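Local coordinates for protein transcriptional regulator AefR (Pseudomonas syringae pv. tomato, PDB 3CDL) that probably binds DNA as a TetR-family transcription factor that regulates gene expression, at residues F22-I35 against V46-M60. Sequence-based numbering, arbitrary orientation.
Sequences FGDRGFEITSMDRI and VYNHFPSKEELFAEM
Backbones of Met32 and Val46 come closest, with CA atoms 7.3 Å apart, where helix 32-39 meets helix 43-49; the turn before Met32 faces the start of helix 53-64. Lys53 reaches into that turn. A bend at chi3 (61°) turns the end of its chain toward two backbone carbonyls, and Lys53 NZ donates to Phe27 O at 2.8 Å and Thr30 O at 2.8 Å. Both bonds arrive somewhat tilted from the carbonyl planes. On the way, CE lies over one face of the Phe27 ring, a CH-pi contact, and the ammonium adds a cation-pi contact over the face. Glu28 OE1 offers a long salt bridge to Lys53 NZ at 3.8 Å. Phe57 turns its edge to the Phe27 face, with planes at 68°. Met32, a selenomethionine, is a knob among Val46, Tyr47, Lys53 and Leu56. Its doubly bent chain brings Met32 CE to Val46 CG1 at 3.5 Å, while SE rests beside Lys53 CG. Leu56 CD2 touches Phe22 CZ and Ile35 CD1, each 3.8 Å away; these two lie side by side. Met60 SE sits at the Phe22 ring edge, a Met-aromatic contact; the Met60 side chain also packs on helix 100-114. Met32 thus packs the predicted helix-turn-helix together, while Lys53, Leu56 and Met60 tie helix 53-64 to the end of helix 9-24 and the following turn. The lysine charge is probably eased by the carbonyls, Glu28 and the Phe27 ring.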
ATOM      1  N   PHE B  22       2.861  19.227   7.473  1.00 48.99           N
ATOM      2  CA  PHE B  22       2.779  17.856   7.984  1.00 49.33           C
ATOM      3  C   PHE B  22       3.787  16.977   7.247  1.00 49.98           C
ATOM      4  O   PHE B  22       4.237  15.953   7.765  1.00 49.84           O
ATOM      5  CB  PHE B  22       1.388  17.234   7.807  1.00 48.86           C
ATOM      6  CG  PHE B  22       0.299  17.912   8.571  1.00 47.93           C
ATOM      7  CD1 PHE B  22      -0.986  17.972   8.047  1.00 46.84           C
ATOM      8  CD2 PHE B  22       0.534  18.477   9.817  1.00 47.36           C
ATOM      9  CE1 PHE B  22      -2.020  18.611   8.751  1.00 47.55           C
ATOM     10  CE2 PHE B  22      -0.501  19.118  10.528  1.00 46.88           C
ATOM     11  CZ  PHE B  22      -1.776  19.188   9.993  1.00 46.50           C
ATOM     12  N   GLY B  23       4.111  17.371   6.022  1.00 50.47           N
ATOM     13  CA  GLY B  23       5.118  16.677   5.260  1.00 51.49           C
ATOM     14  C   GLY B  23       6.486  17.017   5.812  1.00 52.22           C
ATOM     15  O   GLY B  23       7.398  16.198   5.780  1.00 52.57           O
ATOM     16  N   ASP B  24       6.631  18.232   6.325  1.00 52.78           N
ATOM     17  CA  ASP B  24       7.933  18.708   6.772  1.00 53.29           C
ATOM     18  C   ASP B  24       8.222  18.253   8.185  1.00 52.84           C
ATOM     19  O   ASP B  24       9.178  17.519   8.421  1.00 52.74           O
ATOM     20  CB  ASP B  24       8.021  20.240   6.668  1.00 53.68           C
ATOM     21  CG  ASP B  24       7.980  20.738   5.220  1.00 55.73           C
ATOM     22  OD1 ASP B  24       7.938  19.885   4.301  1.00 57.24           O
ATOM     23  OD2 ASP B  24       7.994  21.980   5.000  1.00 57.34           O
ATOM     24  N   ARG B  25       7.381  18.693   9.116  1.00 52.55           N
ATOM     25  CA  ARG B  25       7.608  18.480  10.540  1.00 52.35           C
ATOM     26  C   ARG B  25       7.049  17.128  10.990  1.00 51.82           C
ATOM     27  O   ARG B  25       7.533  16.533  11.952  1.00 51.76           O
ATOM     28  CB  ARG B  25       6.954  19.603  11.364  1.00 52.28           C
ATOM     29  CG  ARG B  25       7.110  21.016  10.817  1.00 53.36           C
ATOM     30  CD  ARG B  25       8.406  21.682  11.278  1.00 54.57           C
ATOM     31  NE  ARG B  25       8.451  23.091  10.880  1.00 56.06           N
ATOM     32  CZ  ARG B  25       9.287  23.999  11.392  1.00 56.78           C
ATOM     33  NH1 ARG B  25      10.179  23.668  12.344  1.00 56.20           N
ATOM     34  NH2 ARG B  25       9.228  25.257  10.957  1.00 57.35           N
ATOM     35  N   GLY B  26       6.032  16.648  10.285  1.00 51.27           N
ATOM     36  CA  GLY B  26       5.230  15.530  10.769  1.00 50.62           C
ATOM     37  C   GLY B  26       3.923  16.094  11.275  1.00 50.29           C
ATOM     38  O   GLY B  26       3.812  17.295  11.514  1.00 50.25           O
ATOM     39  N   PHE B  27       2.935  15.230  11.448  1.00 49.91           N
ATOM     40  CA  PHE B  27       1.592  15.663  11.803  1.00 49.76           C
ATOM     41  C   PHE B  27       1.439  16.214  13.235  1.00 49.85           C
ATOM     42  O   PHE B  27       0.967  17.341  13.418  1.00 49.49           O
ATOM     43  CB  PHE B  27       0.576  14.532  11.547  1.00 49.75           C
ATOM     44  CG  PHE B  27      -0.820  14.899  11.935  1.00 49.56           C
ATOM     45  CD1 PHE B  27      -1.622  15.650  11.064  1.00 50.24           C
ATOM     46  CD2 PHE B  27      -1.317  14.550  13.178  1.00 47.97           C
ATOM     47  CE1 PHE B  27      -2.907  16.027  11.420  1.00 50.44           C
ATOM     48  CE2 PHE B  27      -2.595  14.929  13.551  1.00 49.99           C
ATOM     49  CZ  PHE B  27      -3.400  15.662  12.668  1.00 50.36           C
ATOM     50  N   GLU B  28       1.806  15.407  14.236  1.00 50.18           N
ATOM     51  CA  GLU B  28       1.550  15.723  15.657  1.00 50.26           C
ATOM     52  C   GLU B  28       2.371  16.876  16.211  1.00 50.03           C
ATOM     53  O   GLU B  28       1.868  17.636  17.035  1.00 50.29           O
ATOM     54  CB  GLU B  28       1.689  14.483  16.559  1.00 50.61           C
ATOM     55  CG  GLU B  28       0.354  13.719  16.856  1.00 52.97           C
ATOM     56  CD  GLU B  28      -0.541  14.391  17.949  1.00 55.94           C
ATOM     57  OE1 GLU B  28      -0.696  15.638  17.955  1.00 56.40           O
ATOM     58  OE2 GLU B  28      -1.111  13.663  18.802  1.00 56.78           O
ATOM     59  N   ILE B  29       3.620  17.012  15.767  1.00 49.80           N
ATOM     60  CA  ILE B  29       4.450  18.152  16.188  1.00 49.83           C
ATOM     61  C   ILE B  29       4.120  19.478  15.466  1.00 49.84           C
ATOM     62  O   ILE B  29       4.571  20.541  15.901  1.00 49.60           O
ATOM     63  CB  ILE B  29       5.987  17.876  16.100  1.00 49.85           C
ATOM     64  CG1 ILE B  29       6.536  18.225  14.707  1.00 49.50           C
ATOM     65  CG2 ILE B  29       6.328  16.451  16.556  1.00 49.47           C
ATOM     66  CD1 ILE B  29       8.047  18.435  14.670  1.00 49.93           C
ATOM     67  N   THR B  30       3.350  19.412  14.379  1.00 49.77           N
ATOM     68  CA  THR B  30       2.966  20.603  13.614  1.00 49.76           C
ATOM     69  C   THR B  30       1.793  21.311  14.269  1.00 49.68           C
ATOM     70  O   THR B  30       0.766  20.700  14.543  1.00 50.08           O
ATOM     71  CB  THR B  30       2.561  20.235  12.188  1.00 49.65           C
ATOM     72  OG1 THR B  30       3.629  19.517  11.568  1.00 49.65           O
ATOM     73  CG2 THR B  30       2.260  21.491  11.373  1.00 50.39           C
ATOM     74  N   SER B  31       1.947  22.604  14.506  1.00 49.74           N
ATOM     75  CA  SER B  31       0.912  23.398  15.153  1.00 49.75           C
ATOM     76  C   SER B  31       0.143  24.303  14.184  1.00 49.66           C
ATOM     77  O   SER B  31       0.636  24.663  13.104  1.00 49.00           O
ATOM     78  CB  SER B  31       1.542  24.246  16.245  1.00 49.88           C
ATOM     79  OG  SER B  31       2.490  25.124  15.676  1.00 50.46           O
HETATM   80  N   MSE B  32      -1.066  24.670  14.608  1.00 49.83           N
HETATM   81  CA  MSE B  32      -1.972  25.518  13.839  1.00 50.07           C
HETATM   82  C   MSE B  32      -1.351  26.861  13.488  1.00 49.87           C
HETATM   83  O   MSE B  32      -1.595  27.392  12.404  1.00 49.96           O
HETATM   84  CB  MSE B  32      -3.281  25.737  14.598  1.00 50.47           C
HETATM   85  CG  MSE B  32      -4.076  24.476  14.862  1.00 52.46           C
HETATM   86 SE   MSE B  32      -4.624  23.574  13.221  0.85 59.76          SE
HETATM   87  CE  MSE B  32      -6.281  24.553  12.870  1.00 57.18           C
ATOM     88  N   ASP B  33      -0.549  27.407  14.401  1.00 49.44           N
ATOM     89  CA  ASP B  33       0.177  28.636  14.111  1.00 49.20           C
ATOM     90  C   ASP B  33       1.333  28.439  13.135  1.00 48.86           C
ATOM     91  O   ASP B  33       1.649  29.355  12.376  1.00 49.06           O
ATOM     92  CB  ASP B  33       0.630  29.417  15.369  1.00 49.36           C
ATOM     93  CG  ASP B  33       0.487  28.629  16.665  1.00 50.08           C
ATOM     94  OD1 ASP B  33       0.638  27.383  16.648  1.00 50.62           O
ATOM     95  OD2 ASP B  33       0.230  29.280  17.709  1.00 49.48           O
ATOM     96  N   ARG B  34       1.964  27.265  13.146  1.00 48.18           N
ATOM     97  CA  ARG B  34       3.012  26.996  12.166  1.00 47.45           C
ATOM     98  C   ARG B  34       2.377  26.932  10.789  1.00 46.80           C
ATOM     99  O   ARG B  34       2.878  27.542   9.838  1.00 47.06           O
ATOM    100  CB  ARG B  34       3.791  25.725  12.495  1.00 47.52           C
ATOM    101  CG  ARG B  34       5.232  25.754  12.009  1.00 48.02           C
ATOM    102  CD  ARG B  34       6.202  25.356  13.107  1.00 50.09           C
ATOM    103  NE  ARG B  34       5.851  24.066  13.720  1.00 53.62           N
ATOM    104  CZ  ARG B  34       6.441  23.541  14.805  1.00 54.43           C
ATOM    105  NH1 ARG B  34       6.037  22.365  15.271  1.00 52.13           N
ATOM    106  NH2 ARG B  34       7.432  24.184  15.430  1.00 56.16           N
ATOM    107  N   ILE B  35       1.249  26.226  10.708  1.00 46.02           N
ATOM    108  CA  ILE B  35       0.389  26.204   9.515  1.00 45.04           C
ATOM    109  C   ILE B  35       0.050  27.627   9.035  1.00 44.62           C
ATOM    110  O   ILE B  35       0.219  27.941   7.848  1.00 44.42           O
ATOM    111  CB  ILE B  35      -0.911  25.378   9.773  1.00 44.77           C
ATOM    112  CG1 ILE B  35      -0.577  23.897   9.927  1.00 44.37           C
ATOM    113  CG2 ILE B  35      -1.957  25.591   8.674  1.00 44.09           C
ATOM    114  CD1 ILE B  35      -1.717  23.057  10.474  1.00 45.04           C
ATOM    115  N   VAL B  46      -7.378  30.736  10.313  1.00 45.05           N
ATOM    116  CA  VAL B  46      -7.131  29.298  10.340  1.00 44.87           C
ATOM    117  C   VAL B  46      -8.149  28.564  11.218  1.00 45.02           C
ATOM    118  O   VAL B  46      -8.690  27.542  10.799  1.00 44.87           O
ATOM    119  CB  VAL B  46      -5.675  28.968  10.801  1.00 45.01           C
ATOM    120  CG1 VAL B  46      -5.537  27.505  11.211  1.00 44.30           C
ATOM    121  CG2 VAL B  46      -4.686  29.288   9.697  1.00 44.80           C
ATOM    122  N   TYR B  47      -8.411  29.078  12.423  1.00 45.04           N
ATOM    123  CA  TYR B  47      -9.348  28.411  13.334  1.00 45.35           C
ATOM    124  C   TYR B  47     -10.797  28.492  12.859  1.00 45.44           C
ATOM    125  O   TYR B  47     -11.604  27.600  13.148  1.00 45.12           O
ATOM    126  CB  TYR B  47      -9.203  28.914  14.781  1.00 45.80           C
ATOM    127  CG  TYR B  47      -7.975  28.375  15.497  1.00 46.14           C
ATOM    128  CD1 TYR B  47      -7.874  27.029  15.831  1.00 46.34           C
ATOM    129  CD2 TYR B  47      -6.915  29.217  15.844  1.00 47.56           C
ATOM    130  CE1 TYR B  47      -6.740  26.527  16.486  1.00 46.41           C
ATOM    131  CE2 TYR B  47      -5.777  28.725  16.501  1.00 47.35           C
ATOM    132  CZ  TYR B  47      -5.705  27.378  16.814  1.00 46.54           C
ATOM    133  OH  TYR B  47      -4.602  26.888  17.457  1.00 46.84           O
ATOM    134  N   ASN B  48     -11.107  29.570  12.131  1.00 45.86           N
ATOM    135  CA  ASN B  48     -12.399  29.767  11.481  1.00 45.94           C
ATOM    136  C   ASN B  48     -12.729  28.602  10.555  1.00 45.99           C
ATOM    137  O   ASN B  48     -13.792  27.993  10.663  1.00 46.09           O
ATOM    138  CB  ASN B  48     -12.408  31.080  10.685  1.00 46.04           C
ATOM    139  CG  ASN B  48     -12.373  32.326  11.576  1.00 46.63           C
ATOM    140  OD1 ASN B  48     -12.878  32.327  12.710  1.00 46.23           O
ATOM    141  ND2 ASN B  48     -11.791  33.404  11.047  1.00 46.65           N
ATOM    142  N   HIS B  49     -11.805  28.283   9.656  1.00 46.14           N
ATOM    143  CA  HIS B  49     -11.994  27.165   8.740  1.00 46.37           C
ATOM    144  C   HIS B  49     -11.903  25.807   9.430  1.00 46.45           C
ATOM    145  O   HIS B  49     -12.767  24.953   9.230  1.00 46.90           O
ATOM    146  CB  HIS B  49     -11.050  27.275   7.543  1.00 46.39           C
ATOM    147  CG  HIS B  49     -11.507  28.273   6.516  1.00 47.55           C
ATOM    148  ND1 HIS B  49     -10.636  29.086   5.822  1.00 48.28           N
ATOM    149  CD2 HIS B  49     -12.751  28.601   6.081  1.00 48.01           C
ATOM    150  CE1 HIS B  49     -11.322  29.866   4.999  1.00 48.28           C
ATOM    151  NE2 HIS B  49     -12.607  29.593   5.139  1.00 47.69           N
ATOM    152  N   PHE B  50     -10.879  25.620  10.265  1.00 46.41           N
ATOM    153  CA  PHE B  50     -10.677  24.367  10.995  1.00 45.97           C
ATOM    154  C   PHE B  50     -10.398  24.639  12.454  1.00 45.75           C
ATOM    155  O   PHE B  50      -9.314  25.132  12.787  1.00 45.91           O
ATOM    156  CB  PHE B  50      -9.510  23.584  10.402  1.00 46.10           C
ATOM    157  CG  PHE B  50      -9.613  23.385   8.921  1.00 46.65           C
ATOM    158  CD1 PHE B  50     -10.362  22.323   8.400  1.00 46.69           C
ATOM    159  CD2 PHE B  50      -8.984  24.264   8.045  1.00 45.96           C
ATOM    160  CE1 PHE B  50     -10.472  22.128   7.028  1.00 45.60           C
ATOM    161  CE2 PHE B  50      -9.090  24.083   6.671  1.00 46.38           C
ATOM    162  CZ  PHE B  50      -9.840  23.013   6.161  1.00 46.44           C
ATOM    163  N   PRO B  51     -11.362  24.306  13.338  1.00 45.36           N
ATOM    164  CA  PRO B  51     -11.229  24.565  14.781  1.00 45.15           C
ATOM    165  C   PRO B  51     -10.164  23.707  15.482  1.00 44.88           C
ATOM    166  O   PRO B  51      -9.846  23.957  16.637  1.00 44.58           O
ATOM    167  CB  PRO B  51     -12.632  24.249  15.336  1.00 44.99           C
ATOM    168  CG  PRO B  51     -13.518  24.120  14.149  1.00 44.82           C
ATOM    169  CD  PRO B  51     -12.647  23.662  13.027  1.00 45.04           C
ATOM    170  N   SER B  52      -9.621  22.715  14.780  1.00 45.05           N
ATOM    171  CA  SER B  52      -8.588  21.829  15.329  1.00 45.24           C
ATOM    172  C   SER B  52      -7.967  20.969  14.236  1.00 45.46           C
ATOM    173  O   SER B  52      -8.559  20.790  13.174  1.00 45.61           O
ATOM    174  CB  SER B  52      -9.159  20.928  16.425  1.00 44.59           C
ATOM    175  OG  SER B  52     -10.192  20.112  15.924  1.00 43.66           O
ATOM    176  N   LYS B  53      -6.778  20.440  14.515  1.00 45.88           N
ATOM    177  CA  LYS B  53      -6.108  19.458  13.642  1.00 46.64           C
ATOM    178  C   LYS B  53      -6.954  18.204  13.299  1.00 46.66           C
ATOM    179  O   LYS B  53      -6.918  17.739  12.153  1.00 46.69           O
ATOM    180  CB  LYS B  53      -4.755  19.051  14.234  1.00 46.62           C
ATOM    181  CG  LYS B  53      -3.788  20.218  14.421  1.00 47.63           C
ATOM    182  CD  LYS B  53      -2.610  19.841  15.321  1.00 48.24           C
ATOM    183  CE  LYS B  53      -1.808  18.711  14.724  1.00 47.88           C
ATOM    184  NZ  LYS B  53      -0.561  18.477  15.484  1.00 49.31           N
ATOM    185  N   GLU B  54      -7.709  17.678  14.275  1.00 46.55           N
ATOM    186  CA  GLU B  54      -8.761  16.673  14.018  1.00 46.62           C
ATOM    187  C   GLU B  54      -9.674  17.081  12.854  1.00 46.19           C
ATOM    188  O   GLU B  54      -9.819  16.338  11.884  1.00 46.07           O
ATOM    189  CB  GLU B  54      -9.635  16.430  15.261  1.00 46.52           C
ATOM    190  CG  GLU B  54      -9.116  15.379  16.255  1.00 47.38           C
ATOM    191  CD  GLU B  54     -10.239  14.628  16.999  1.00 47.94           C
ATOM    192  OE1 GLU B  54     -11.281  14.330  16.358  1.00 50.29           O
ATOM    193  OE2 GLU B  54     -10.076  14.319  18.216  1.00 48.12           O
ATOM    194  N   GLU B  55     -10.284  18.265  12.957  1.00 45.88           N
ATOM    195  CA  GLU B  55     -11.227  18.751  11.947  1.00 45.45           C
ATOM    196  C   GLU B  55     -10.524  18.979  10.608  1.00 44.83           C
ATOM    197  O   GLU B  55     -11.149  18.920   9.549  1.00 44.96           O
ATOM    198  CB  GLU B  55     -11.926  20.027  12.427  1.00 45.45           C
ATOM    199  CG  GLU B  55     -13.441  20.076  12.158  1.00 47.17           C
ATOM    200  CD  GLU B  55     -13.862  21.037  11.018  1.00 48.88           C
ATOM    201  OE1 GLU B  55     -13.109  21.196  10.032  1.00 50.75           O
ATOM    202  OE2 GLU B  55     -14.962  21.637  11.107  1.00 48.02           O
ATOM    203  N   LEU B  56      -9.221  19.225  10.662  1.00 44.16           N
ATOM    204  CA  LEU B  56      -8.425  19.440   9.461  1.00 43.38           C
ATOM    205  C   LEU B  56      -8.018  18.104   8.849  1.00 43.37           C
ATOM    206  O   LEU B  56      -8.106  17.905   7.621  1.00 43.18           O
ATOM    207  CB  LEU B  56      -7.200  20.301   9.806  1.00 43.73           C
ATOM    208  CG  LEU B  56      -6.031  20.456   8.824  1.00 43.25           C
ATOM    209  CD1 LEU B  56      -6.441  21.137   7.491  1.00 42.99           C
ATOM    210  CD2 LEU B  56      -4.933  21.224   9.521  1.00 42.63           C
ATOM    211  N   PHE B  57      -7.569  17.192   9.714  1.00 42.70           N
ATOM    212  CA  PHE B  57      -7.314  15.814   9.317  1.00 42.09           C
ATOM    213  C   PHE B  57      -8.567  15.159   8.737  1.00 42.13           C
ATOM    214  O   PHE B  57      -8.474  14.399   7.771  1.00 41.81           O
ATOM    215  CB  PHE B  57      -6.791  14.987  10.492  1.00 41.56           C
ATOM    216  CG  PHE B  57      -6.436  13.577  10.117  1.00 40.68           C
ATOM    217  CD1 PHE B  57      -5.230  13.299   9.480  1.00 38.18           C
ATOM    218  CD2 PHE B  57      -7.307  12.538  10.385  1.00 39.77           C
ATOM    219  CE1 PHE B  57      -4.905  12.040   9.124  1.00 38.52           C
ATOM    220  CE2 PHE B  57      -6.995  11.255  10.026  1.00 40.60           C
ATOM    221  CZ  PHE B  57      -5.788  11.000   9.383  1.00 41.53           C
ATOM    222  N   ALA B  58      -9.727  15.456   9.327  1.00 42.52           N
ATOM    223  CA  ALA B  58     -11.012  14.933   8.854  1.00 43.09           C
ATOM    224  C   ALA B  58     -11.252  15.319   7.405  1.00 43.72           C
ATOM    225  O   ALA B  58     -11.727  14.508   6.624  1.00 42.72           O
ATOM    226  CB  ALA B  58     -12.154  15.427   9.720  1.00 42.71           C
ATOM    227  N   GLU B  59     -10.888  16.554   7.060  1.00 45.19           N
ATOM    228  CA  GLU B  59     -11.117  17.108   5.738  1.00 47.13           C
ATOM    229  C   GLU B  59     -10.186  16.486   4.713  1.00 48.48           C
ATOM    230  O   GLU B  59     -10.609  16.121   3.624  1.00 48.21           O
ATOM    231  CB  GLU B  59     -10.914  18.621   5.753  1.00 47.39           C
ATOM    232  CG  GLU B  59     -12.013  19.417   5.037  1.00 48.36           C
ATOM    233  CD  GLU B  59     -12.024  19.233   3.543  1.00 49.53           C
ATOM    234  OE1 GLU B  59     -11.580  20.148   2.817  1.00 50.84           O
ATOM    235  OE2 GLU B  59     -12.489  18.175   3.085  1.00 51.28           O
HETATM  236  N   MSE B  60      -8.913  16.372   5.076  1.00 50.67           N
HETATM  237  CA  MSE B  60      -7.918  15.689   4.260  1.00 53.25           C
HETATM  238  C   MSE B  60      -8.285  14.240   3.944  1.00 53.13           C
HETATM  239  O   MSE B  60      -8.077  13.774   2.825  1.00 53.42           O
HETATM  240  CB  MSE B  60      -6.581  15.712   4.977  1.00 53.06           C
HETATM  241  CG  MSE B  60      -5.721  16.878   4.609  1.00 54.74           C
HETATM  242 SE   MSE B  60      -4.223  17.082   5.820  1.00 58.05          SE
HETATM  243  CE  MSE B  60      -3.639  15.253   6.094  1.00 56.96           C
TER